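Local coordinates for lipopolysaccharide biosynthesis protein wbpB (Thermus thermophilus, PDB 3O9Z), which probably acts as an NAD-dependent sugar dehydrogenase in the biosynthesis of 2,3-diacetamido-2,3-dideoxy-D-mannuronic acid, and binds NAD and 2-oxoglutarate, at residues 139-144 and 254-259; 189-194 and 247-252; 213-218 and 222-227. All blocks are in the same frame, centred on the assembly; numbering follows the deposited sequence.

All three contacts reach the same six-stranded mixed sheet but differ in depth and chemistry. Contact 1 joins helix 136-146 to an outermost strand, 254-257, and is partly open to solvent, with a water-bridged pair of charges beside a small apolar touch. Contact 2 is buried: leucines of helix 186-196 meet an isoleucine of strand 245-251, whose arginine binds 2-oxoglutarate. Contact 3, also buried, is a hairpin held by backbone hydrogen bonds and an indole. Contacts 1 and 2 adjoin through the neighbouring strands 245-251 and 254-257. Leu192 of contact 2 also packs on Leu216, Leu218 and Val223 of contact 3, whereas contacts 1 and 3 lie about 17 Å apart between centres and do not touch.

Contact 1: residues 139-144 and 254-259; sequences LALKER and EEVEFS
Glu254 OE1 accepts hydrogen bonds from two ordered waters, each of which also accepts a hydrogen bond from the guanidinium of Arg144, so opposite charges on helix and strand are paired through solvent. One water lies 3.1 Å from Arg144 NH2. The other accepts from Arg144 NE, lying in the guanidinium plane at its edge, and stands 2.9 Å from Glu254 OE1. The ions themselves do not meet, since Arg144 NE and Glu254 OE1 remain 4.8 Å apart, and the attraction is probably softened by the intervening water.

With CG of Arg144 beside its backbone N (chi1 -67°) and a bend further out at chi3, the guanidinium folds back along its own helix. One face rests against Leu141 CA, while at the edge, near the group's plane, NH2 approaches Val256 CG2 at 3.9 Å. The same valine methyl lies 4.4 Å from Leu141 CD2, a looser apolar touch. Val256 CG2 therefore meets both the rim of a charged group and a buried leucine.

Beyond the strand, Ser259 grips the carboxylate of Glu257 at both oxygens: its OG donates to Glu257 OE1 over 2.7 Å, and its N reaches Glu257 OE2 at 2.8 Å, from above the carboxylate plane. Arg247, which binds 2-oxoglutarate, also donates through its N to Glu257 OE1 and through NH1 to Ser259 OG, so Glu257 and Ser259 belong to the second shell of that site.

Helix 136-146 thus packs against the edge of the six-stranded sheet. Leu141 also touches Ile249 of the adjoining strand 245-251, and Phe258 packs on Leu138 of this helix and on Leu191 of helix 186-196.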
loop_
_atom_site.group_PDB
_atom_site.type_symbol
_atom_site.label_atom_id
_atom_site.label_comp_id
_atom_site.label_asym_id
_atom_site.label_seq_id
_atom_site.Cartn_x
_atom_site.Cartn_y
_atom_site.Cartn_z
ATOM N N LEU A 139 31.221 14.500 -22.433
ATOM C CA LEU A 139 31.653 14.071 -23.759
ATOM C C LEU A 139 32.925 14.816 -24.171
ATOM O O LEU A 139 33.819 14.209 -24.760
ATOM C CB LEU A 139 30.540 14.281 -24.770
ATOM C CG LEU A 139 29.389 13.281 -24.796
ATOM C CD1 LEU A 139 28.176 13.887 -25.523
ATOM C CD2 LEU A 139 29.833 11.982 -25.445
ATOM N N ALA A 140 32.991 16.111 -23.888
ATOM C CA ALA A 140 34.167 16.924 -24.235
ATOM C C ALA A 140 35.400 16.424 -23.462
ATOM O O ALA A 140 36.501 16.266 -24.020
ATOM C CB ALA A 140 33.881 18.401 -23.967
ATOM N N LEU A 141 35.218 16.175 -22.167
ATOM C CA LEU A 141 36.276 15.605 -21.335
ATOM C C LEU A 141 36.802 14.285 -21.878
ATOM O O LEU A 141 38.029 14.060 -21.923
ATOM C CB LEU A 141 35.769 15.440 -19.900
ATOM C CG LEU A 141 36.707 14.761 -18.895
ATOM C CD1 LEU A 141 38.053 15.501 -18.832
ATOM C CD2 LEU A 141 36.031 14.811 -17.517
ATOM N N LYS A 142 35.900 13.393 -22.273
ATOM C CA LYS A 142 36.299 12.102 -22.778
ATOM C C LYS A 142 37.144 12.246 -24.038
ATOM O O LYS A 142 38.121 11.529 -24.225
ATOM C CB LYS A 142 35.083 11.205 -22.997
ATOM C CG LYS A 142 35.471 9.854 -23.552
ATOM C CD LYS A 142 34.298 8.925 -23.755
ATOM C CE LYS A 142 34.750 7.483 -23.814
ATOM N NZ LYS A 142 35.190 7.180 -25.202
ATOM N N GLU A 143 36.797 13.209 -24.883
ATOM C CA GLU A 143 37.591 13.418 -26.089
ATOM C C GLU A 143 38.997 13.875 -25.746
ATOM O O GLU A 143 39.967 13.382 -26.331
ATOM C CB GLU A 143 36.891 14.418 -27.008
ATOM C CG GLU A 143 35.681 13.805 -27.655
ATOM C CD GLU A 143 36.010 12.456 -28.266
ATOM O OE1 GLU A 143 36.729 12.451 -29.291
ATOM O OE2 GLU A 143 35.580 11.414 -27.711
ATOM N N ARG A 144 39.108 14.807 -24.804
ATOM C CA ARG A 144 40.411 15.339 -24.422
ATOM C C ARG A 144 41.280 14.242 -23.817
ATOM O O ARG A 144 42.495 14.225 -24.037
ATOM C CB ARG A 144 40.296 16.493 -23.430
ATOM C CG ARG A 144 39.661 17.779 -23.955
ATOM C CD ARG A 144 39.819 18.936 -22.989
ATOM N NE ARG A 144 39.240 18.712 -21.663
ATOM C CZ ARG A 144 37.972 18.961 -21.353
ATOM N NH1 ARG A 144 37.137 19.387 -22.291
ATOM N NH2 ARG A 144 37.527 18.750 -20.125
ATOM N N GLU A 254 42.502 19.545 -13.045
ATOM C CA GLU A 254 41.527 20.349 -13.787
ATOM C C GLU A 254 40.087 19.970 -13.450
ATOM O O GLU A 254 39.719 18.806 -13.608
ATOM C CB GLU A 254 41.661 20.044 -15.269
ATOM C CG GLU A 254 42.999 20.432 -15.841
ATOM C CD GLU A 254 42.907 20.546 -17.344
ATOM O OE1 GLU A 254 41.938 19.968 -17.887
ATOM O OE2 GLU A 254 43.770 21.214 -17.959
ATOM N N GLU A 255 39.253 20.977 -13.223
ATOM C CA GLU A 255 37.919 20.813 -12.654
ATOM C C GLU A 255 36.818 20.792 -13.716
ATOM O O GLU A 255 36.676 21.733 -14.499
ATOM C CB GLU A 255 37.697 21.966 -11.661
ATOM C CG GLU A 255 36.253 22.295 -11.285
ATOM C CD GLU A 255 35.703 21.257 -10.328
ATOM O OE1 GLU A 255 36.097 20.094 -10.527
ATOM O OE2 GLU A 255 34.933 21.585 -9.396
ATOM N N VAL A 256 35.989 19.753 -13.735
ATOM C CA VAL A 256 34.725 19.821 -14.489
ATOM C C VAL A 256 33.546 19.632 -13.535
ATOM O O VAL A 256 33.395 18.549 -12.968
ATOM C CB VAL A 256 34.707 18.790 -15.638
ATOM C CG1 VAL A 256 33.350 18.749 -16.373
ATOM C CG2 VAL A 256 35.825 19.082 -16.657
ATOM N N GLU A 257 32.739 20.679 -13.332
ATOM C CA GLU A 257 31.530 20.567 -12.508
ATOM C C GLU A 257 30.373 20.383 -13.478
ATOM O O GLU A 257 30.197 21.225 -14.363
ATOM C CB GLU A 257 31.305 21.787 -11.584
ATOM C CG GLU A 257 30.460 21.517 -10.307
ATOM C CD GLU A 257 28.975 21.266 -10.545
ATOM O OE1 GLU A 257 28.273 20.816 -9.593
ATOM O OE2 GLU A 257 28.508 21.529 -11.681
ATOM N N PHE A 258 29.615 19.295 -13.340
ATOM C CA PHE A 258 28.646 18.895 -14.371
ATOM C C PHE A 258 27.189 18.884 -13.940
ATOM O O PHE A 258 26.383 18.133 -14.482
ATOM C CB PHE A 258 29.018 17.548 -15.004
ATOM C CG PHE A 258 29.289 16.453 -14.012
ATOM C CD1 PHE A 258 30.578 16.261 -13.516
ATOM C CD2 PHE A 258 28.266 15.602 -13.602
ATOM C CE1 PHE A 258 30.856 15.201 -12.650
ATOM C CE2 PHE A 258 28.526 14.545 -12.722
ATOM C CZ PHE A 258 29.832 14.352 -12.249
ATOM N N SER A 259 26.831 19.715 -12.973
ATOM C CA SER A 259 25.445 19.793 -12.529
ATOM C C SER A 259 24.509 20.492 -13.514
ATOM O O SER A 259 23.317 20.175 -13.601
ATOM C CB SER A 259 25.396 20.512 -11.187
ATOM O OG SER A 259 25.920 19.671 -10.156
HETATM O O HOH W 1 39.178 18.569 -17.547
HETATM O O HOH W 2 40.975 17.603 -19.345
#

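Contact 2: residues 189-194 and 247-252; sequences FDLLAW and RSIAVD. With AKG (2-oxoglutaric acid), chain F.
Leu191 and Leu192 pack on Ile249 where helix 186-196 lies against the mixed sheet of the C-terminal alpha/beta domain of this Gfo/Idh/MocA-type oxidoreductase, and the same strand, 245-251, supplies Arg247 to the 2-oxoglutarate site. The arginine meets one carboxylate of the ligand with its edge, AKG C5 lying in the guanidinium plane. Arg247 NE donates to AKG O4 over 2.9 Å, and Arg247 NH2 reaches AKG O3 at 3.0 Å in a straighter bond (165°). A third, weak bond runs from NH2 to O4. Donors at NE and NH2 meeting both oxygens would limit rotation of this carboxylate. Tyr158, Thr160, Arg162, Lys103 and His187 also bind the ligand.

Further out, the arginine is itself positioned. Its chain runs extended from CG to NE, and its guanidinium makes a cation-pi contact with Phe262.

Two residues along the strand, Ile249 faces the helix, and its side chain meets it through apolar contacts. CG1 stands opposite the backbone N (chi1 -177°) and chi2 is likewise extended, which carries CD1 straight out toward the two leucines. Val154 and Leu156 of strand 152-160 also touch this side chain. Leu191 comes up to it with CD2, 4.3 Å from Ile249 CD1. The end of Leu192 turns in to the isoleucine, the two side chains sliding past each other in opposite directions, and brings its CD2 to 4.0 Å from Ile249 CD1.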
loop_
_atom_site.group_PDB
_atom_site.type_symbol
_atom_site.label_atom_id
_atom_site.label_comp_id
_atom_site.label_asym_id
_atom_site.label_seq_id
_atom_site.Cartn_x
_atom_site.Cartn_y
_atom_site.Cartn_z
ATOM N N PHE A 189 30.129 5.924 -10.797
ATOM C CA PHE A 189 30.871 4.682 -11.070
ATOM C C PHE A 189 30.806 4.433 -12.577
ATOM O O PHE A 189 31.802 4.013 -13.204
ATOM C CB PHE A 189 30.452 3.497 -10.194
ATOM C CG PHE A 189 30.799 3.699 -8.751
ATOM C CD1 PHE A 189 32.123 3.811 -8.337
ATOM C CD2 PHE A 189 29.803 3.784 -7.799
ATOM C CE1 PHE A 189 32.416 4.026 -7.005
ATOM C CE2 PHE A 189 30.110 3.953 -6.470
ATOM C CZ PHE A 189 31.407 4.123 -6.067
ATOM N N ASP A 190 29.638 4.656 -13.177
ATOM C CA ASP A 190 29.500 4.469 -14.605
ATOM C C ASP A 190 30.292 5.480 -15.426
ATOM O O ASP A 190 30.946 5.104 -16.421
ATOM C CB ASP A 190 28.016 4.445 -14.986
ATOM C CG ASP A 190 27.842 4.183 -16.453
ATOM O OD1 ASP A 190 27.907 2.982 -16.818
ATOM O OD2 ASP A 190 27.741 5.188 -17.185
ATOM N N LEU A 191 30.290 6.747 -15.011
ATOM C CA LEU A 191 31.099 7.772 -15.666
ATOM C C LEU A 191 32.565 7.348 -15.664
ATOM O O LEU A 191 33.242 7.420 -16.708
ATOM C CB LEU A 191 30.946 9.111 -14.912
ATOM C CG LEU A 191 31.890 10.234 -15.354
ATOM C CD1 LEU A 191 31.685 10.605 -16.830
ATOM C CD2 LEU A 191 31.703 11.463 -14.442
ATOM N N LEU A 192 33.038 6.900 -14.511
ATOM C CA LEU A 192 34.447 6.523 -14.390
ATOM C C LEU A 192 34.777 5.284 -15.205
ATOM O O LEU A 192 35.865 5.232 -15.790
ATOM C CB LEU A 192 34.804 6.266 -12.934
ATOM C CG LEU A 192 34.729 7.531 -12.064
ATOM C CD1 LEU A 192 34.789 7.137 -10.577
ATOM C CD2 LEU A 192 35.799 8.613 -12.404
ATOM N N ALA A 193 33.885 4.298 -15.274
ATOM C CA ALA A 193 34.115 3.110 -16.092
ATOM C C ALA A 193 34.154 3.496 -17.565
ATOM O O ALA A 193 34.978 2.981 -18.346
ATOM C CB ALA A 193 33.027 2.030 -15.802
ATOM N N TRP A 194 33.223 4.340 -17.978
ATOM C CA TRP A 194 33.179 4.838 -19.361
ATOM C C TRP A 194 34.466 5.571 -19.760
ATOM O O TRP A 194 35.015 5.328 -20.851
ATOM C CB TRP A 194 31.962 5.766 -19.479
ATOM C CG TRP A 194 31.701 6.406 -20.791
ATOM C CD1 TRP A 194 31.478 5.776 -21.989
ATOM C CD2 TRP A 194 31.463 7.803 -21.007
ATOM N NE1 TRP A 194 31.166 6.726 -22.941
ATOM C CE2 TRP A 194 31.108 7.965 -22.358
ATOM C CE3 TRP A 194 31.462 8.925 -20.172
ATOM C CZ2 TRP A 194 30.841 9.222 -22.914
ATOM C CZ3 TRP A 194 31.175 10.175 -20.719
ATOM C CH2 TRP A 194 30.869 10.307 -22.082
ATOM N N ARG A 247 28.743 18.351 -8.170
ATOM C CA ARG A 247 29.096 17.150 -8.915
ATOM C C ARG A 247 30.303 17.445 -9.765
ATOM O O ARG A 247 30.205 18.171 -10.764
ATOM C CB ARG A 247 27.938 16.635 -9.781
ATOM C CG ARG A 247 26.637 16.327 -9.028
ATOM C CD ARG A 247 25.583 15.904 -10.071
ATOM N NE ARG A 247 24.232 15.768 -9.531
ATOM C CZ ARG A 247 23.302 16.717 -9.584
ATOM N NH1 ARG A 247 23.628 17.931 -10.046
ATOM N NH2 ARG A 247 22.065 16.468 -9.159
ATOM N N SER A 248 31.452 16.943 -9.319
ATOM C CA SER A 248 32.742 17.426 -9.819
ATOM C C SER A 248 33.643 16.245 -10.159
ATOM O O SER A 248 33.781 15.296 -9.372
ATOM C CB SER A 248 33.435 18.271 -8.743
ATOM O OG SER A 248 34.823 18.393 -9.002
ATOM N N ILE A 249 34.249 16.288 -11.342
ATOM C CA ILE A 249 35.361 15.385 -11.675
ATOM C C ILE A 249 36.601 16.233 -11.923
ATOM O O ILE A 249 36.618 17.127 -12.798
ATOM C CB ILE A 249 35.038 14.398 -12.804
ATOM C CG1 ILE A 249 36.234 13.460 -13.035
ATOM C CG2 ILE A 249 34.641 15.114 -14.099
ATOM C CD1 ILE A 249 35.887 12.269 -13.931
ATOM N N ALA A 250 37.648 15.993 -11.138
ATOM C CA ALA A 250 38.903 16.758 -11.292
ATOM C C ALA A 250 39.998 15.825 -11.780
ATOM O O ALA A 250 40.336 14.849 -11.105
ATOM C CB ALA A 250 39.307 17.428 -9.971
ATOM N N VAL A 251 40.515 16.074 -12.982
ATOM C CA VAL A 251 41.445 15.143 -13.610
ATOM C C VAL A 251 42.796 15.852 -13.723
ATOM O O VAL A 251 42.915 16.904 -14.359
ATOM C CB VAL A 251 40.991 14.742 -15.026
ATOM C CG1 VAL A 251 42.022 13.834 -15.677
ATOM C CG2 VAL A 251 39.599 14.078 -14.975
ATOM N N ASP A 252 43.798 15.281 -13.064
ATOM C CA ASP A 252 45.137 15.862 -13.025
ATOM C C ASP A 252 45.047 17.345 -12.629
ATOM O O ASP A 252 45.718 18.183 -13.238
ATOM C CB ASP A 252 45.790 15.731 -14.410
ATOM C CG ASP A 252 46.311 14.329 -14.708
ATOM O OD1 ASP A 252 46.105 13.383 -13.907
ATOM O OD2 ASP A 252 46.957 14.186 -15.775
HETATM C C1 AKG F . 18.483 9.678 -8.162
HETATM O O1 AKG F . 18.045 10.473 -7.290
HETATM O O2 AKG F . 18.120 8.498 -8.207
HETATM C C2 AKG F . 19.346 10.107 -9.241
HETATM O O5 AKG F . 19.724 9.275 -10.063
HETATM C C3 AKG F . 19.798 11.541 -9.338
HETATM C C4 AKG F . 21.160 11.645 -8.653
HETATM C C5 AKG F . 21.662 13.068 -8.515
HETATM O O3 AKG F . 20.891 13.950 -8.090
HETATM O O4 AKG F . 22.825 13.332 -8.829
#

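Contact 3: residues 213-218 and 222-227; sequences AGYLEL and RVRWFL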
loop_
_atom_site.group_PDB
_atom_site.type_symbol
_atom_site.label_atom_id
_atom_site.label_comp_id
_atom_site.label_asym_id
_atom_site.label_seq_id
_atom_site.Cartn_x
_atom_site.Cartn_y
_atom_site.Cartn_z
ATOM N N ALA A 213 32.735 6.998 0.883
ATOM C CA ALA A 213 33.939 7.487 0.232
ATOM C C ALA A 213 34.894 6.333 0.043
ATOM O O ALA A 213 34.855 5.349 0.805
ATOM C CB ALA A 213 34.620 8.526 1.106
ATOM N N GLY A 214 35.776 6.441 -0.929
ATOM C CA GLY A 214 36.737 5.364 -1.141
ATOM C C GLY A 214 37.735 5.691 -2.238
ATOM O O GLY A 214 37.992 6.858 -2.546
ATOM N N TYR A 215 38.309 4.639 -2.795
ATOM C CA TYR A 215 39.363 4.743 -3.821
ATOM C C TYR A 215 39.154 3.647 -4.846
ATOM O O TYR A 215 38.721 2.532 -4.488
ATOM C CB TYR A 215 40.716 4.551 -3.123
ATOM C CG TYR A 215 41.933 4.511 -4.029
ATOM C CD1 TYR A 215 42.459 5.715 -4.527
ATOM C CD2 TYR A 215 42.483 3.303 -4.415
ATOM C CE1 TYR A 215 43.540 5.695 -5.361
ATOM C CE2 TYR A 215 43.612 3.298 -5.266
ATOM C CZ TYR A 215 44.096 4.497 -5.706
ATOM O OH TYR A 215 45.228 4.438 -6.517
ATOM N N LEU A 216 39.436 3.915 -6.110
ATOM C CA LEU A 216 39.451 2.908 -7.154
ATOM C C LEU A 216 40.778 2.988 -7.873
ATOM O O LEU A 216 41.238 4.077 -8.184
ATOM C CB LEU A 216 38.393 3.161 -8.234
ATOM C CG LEU A 216 36.974 3.366 -7.695
ATOM C CD1 LEU A 216 36.072 4.043 -8.722
ATOM C CD2 LEU A 216 36.425 1.949 -7.384
ATOM N N GLU A 217 41.307 1.841 -8.257
ATOM C CA GLU A 217 42.331 1.801 -9.302
ATOM C C GLU A 217 41.681 1.240 -10.546
ATOM O O GLU A 217 41.286 0.066 -10.544
ATOM C CB GLU A 217 43.497 0.910 -8.858
ATOM C CG GLU A 217 44.615 0.899 -9.932
ATOM C CD GLU A 217 45.617 -0.241 -9.771
ATOM O OE1 GLU A 217 45.444 -1.126 -8.913
ATOM O OE2 GLU A 217 46.594 -0.252 -10.541
ATOM N N LEU A 218 41.568 2.062 -11.584
ATOM C CA LEU A 218 40.979 1.647 -12.859
ATOM C C LEU A 218 42.082 1.524 -13.903
ATOM O O LEU A 218 43.199 2.051 -13.709
ATOM C CB LEU A 218 39.969 2.687 -13.356
ATOM C CG LEU A 218 38.939 3.107 -12.279
ATOM C CD1 LEU A 218 38.059 4.251 -12.781
ATOM C CD2 LEU A 218 38.159 1.931 -11.699
ATOM N N ARG A 222 43.607 6.490 -11.304
ATOM C CA ARG A 222 43.479 6.250 -9.863
ATOM C C ARG A 222 42.502 7.294 -9.360
ATOM O O ARG A 222 42.661 8.477 -9.625
ATOM C CB ARG A 222 44.847 6.471 -9.181
ATOM C CG ARG A 222 45.872 5.417 -9.651
ATOM C CD ARG A 222 47.311 5.828 -9.195
ATOM N NE ARG A 222 47.803 7.002 -9.922
ATOM C CZ ARG A 222 48.424 6.912 -11.098
ATOM N NH1 ARG A 222 48.848 8.026 -11.675
ATOM N NH2 ARG A 222 48.649 5.746 -11.676
ATOM N N VAL A 223 41.447 6.886 -8.659
ATOM C CA VAL A 223 40.354 7.802 -8.336
ATOM C C VAL A 223 40.075 7.841 -6.860
ATOM O O VAL A 223 39.849 6.788 -6.262
ATOM C CB VAL A 223 39.037 7.360 -9.043
ATOM C CG1 VAL A 223 37.917 8.434 -8.868
ATOM C CG2 VAL A 223 39.304 7.095 -10.538
ATOM N N ARG A 224 40.082 9.015 -6.238
ATOM C CA ARG A 224 39.601 9.150 -4.850
ATOM C C ARG A 224 38.190 9.692 -4.993
ATOM O O ARG A 224 37.992 10.698 -5.700
ATOM C CB ARG A 224 40.478 10.129 -4.076
ATOM C CG ARG A 224 41.907 9.598 -3.919
ATOM C CD ARG A 224 42.765 10.595 -3.176
ATOM N NE ARG A 224 43.153 11.718 -4.014
ATOM C CZ ARG A 224 43.597 12.869 -3.518
ATOM N NH1 ARG A 224 43.981 13.870 -4.330
ATOM N NH2 ARG A 224 43.551 13.051 -2.203
ATOM N N TRP A 225 37.196 9.060 -4.359
ATOM C CA TRP A 225 35.798 9.457 -4.537
ATOM C C TRP A 225 35.088 9.709 -3.222
ATOM O O TRP A 225 35.408 9.114 -2.204
ATOM C CB TRP A 225 35.047 8.457 -5.431
ATOM C CG TRP A 225 35.041 7.023 -4.924
ATOM C CD1 TRP A 225 35.927 6.015 -5.266
ATOM C CD2 TRP A 225 34.115 6.447 -4.015
ATOM N NE1 TRP A 225 35.584 4.842 -4.622
ATOM C CE2 TRP A 225 34.464 5.085 -3.864
ATOM C CE3 TRP A 225 32.963 6.931 -3.371
ATOM C CZ2 TRP A 225 33.767 4.199 -3.048
ATOM C CZ3 TRP A 225 32.278 6.030 -2.557
ATOM C CH2 TRP A 225 32.676 4.695 -2.391
ATOM N N PHE A 226 34.113 10.617 -3.268
ATOM C CA PHE A 226 33.293 10.966 -2.132
ATOM C C PHE A 226 31.888 11.194 -2.638
ATOM O O PHE A 226 31.708 11.934 -3.618
ATOM C CB PHE A 226 33.849 12.234 -1.472
ATOM C CG PHE A 226 33.063 12.682 -0.273
ATOM C CD1 PHE A 226 33.488 12.323 0.995
ATOM C CD2 PHE A 226 31.915 13.456 -0.428
ATOM C CE1 PHE A 226 32.783 12.730 2.113
ATOM C CE2 PHE A 226 31.189 13.870 0.699
ATOM C CZ PHE A 226 31.612 13.466 1.976
ATOM N N LEU A 227 30.942 10.536 -1.976
ATOM C CA LEU A 227 29.516 10.606 -2.324
ATOM C C LEU A 227 28.718 10.999 -1.066
ATOM O O LEU A 227 28.871 10.358 -0.018
ATOM C CB LEU A 227 29.119 9.190 -2.789
ATOM C CG LEU A 227 27.607 8.986 -2.885
ATOM C CD1 LEU A 227 26.938 9.887 -3.921
ATOM C CD2 LEU A 227 27.405 7.478 -3.195
#
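Trp225 lays one face of its indole over the backbone of Ala213 and Gly214 across the antiparallel hairpin 211-218/221-228. Gly214 N lies over the centre of the ring system, and Gly214 CA makes a CH-pi contact 3.8 Å from the centroid of the five-membered ring. The absence of a side chain on Gly214 lets the indole lie this close. With chi1 at 58°, Trp225 CG sits between the backbone N and carbonyl carbon, which folds the indole over the partner strand. Leu216 CG closes on Trp225 NE1 at 3.7 Å, and Leu218 CD1 meets Val223 CG2 on the same face. Exchanging the tryptophan for an alanine would probably uncover the Gly214 peptide and leave a gap beside Leu216.

The other face is looser toward Glu217, Arg222 and Arg224, which are partly exposed, while Tyr215 is buried. Tyr215 and Arg222 lie side by side, Tyr215 OH 3.3 Å from Arg222 CG, and Arg224 CG touches the tyrosine ring edge. Arg222 NE forms a salt bridge with Asp153 OD1, and the Arg307 carbonyl receives Arg224 NH2.

Backbone bonds pair Gly214 with Trp225 and Leu216 with Val223, Leu216 N reaching Val223 O at 2.9 Å. These four bonds satisfy the facing backbone groups of those residues, leaving an apolar face for helix 186-196.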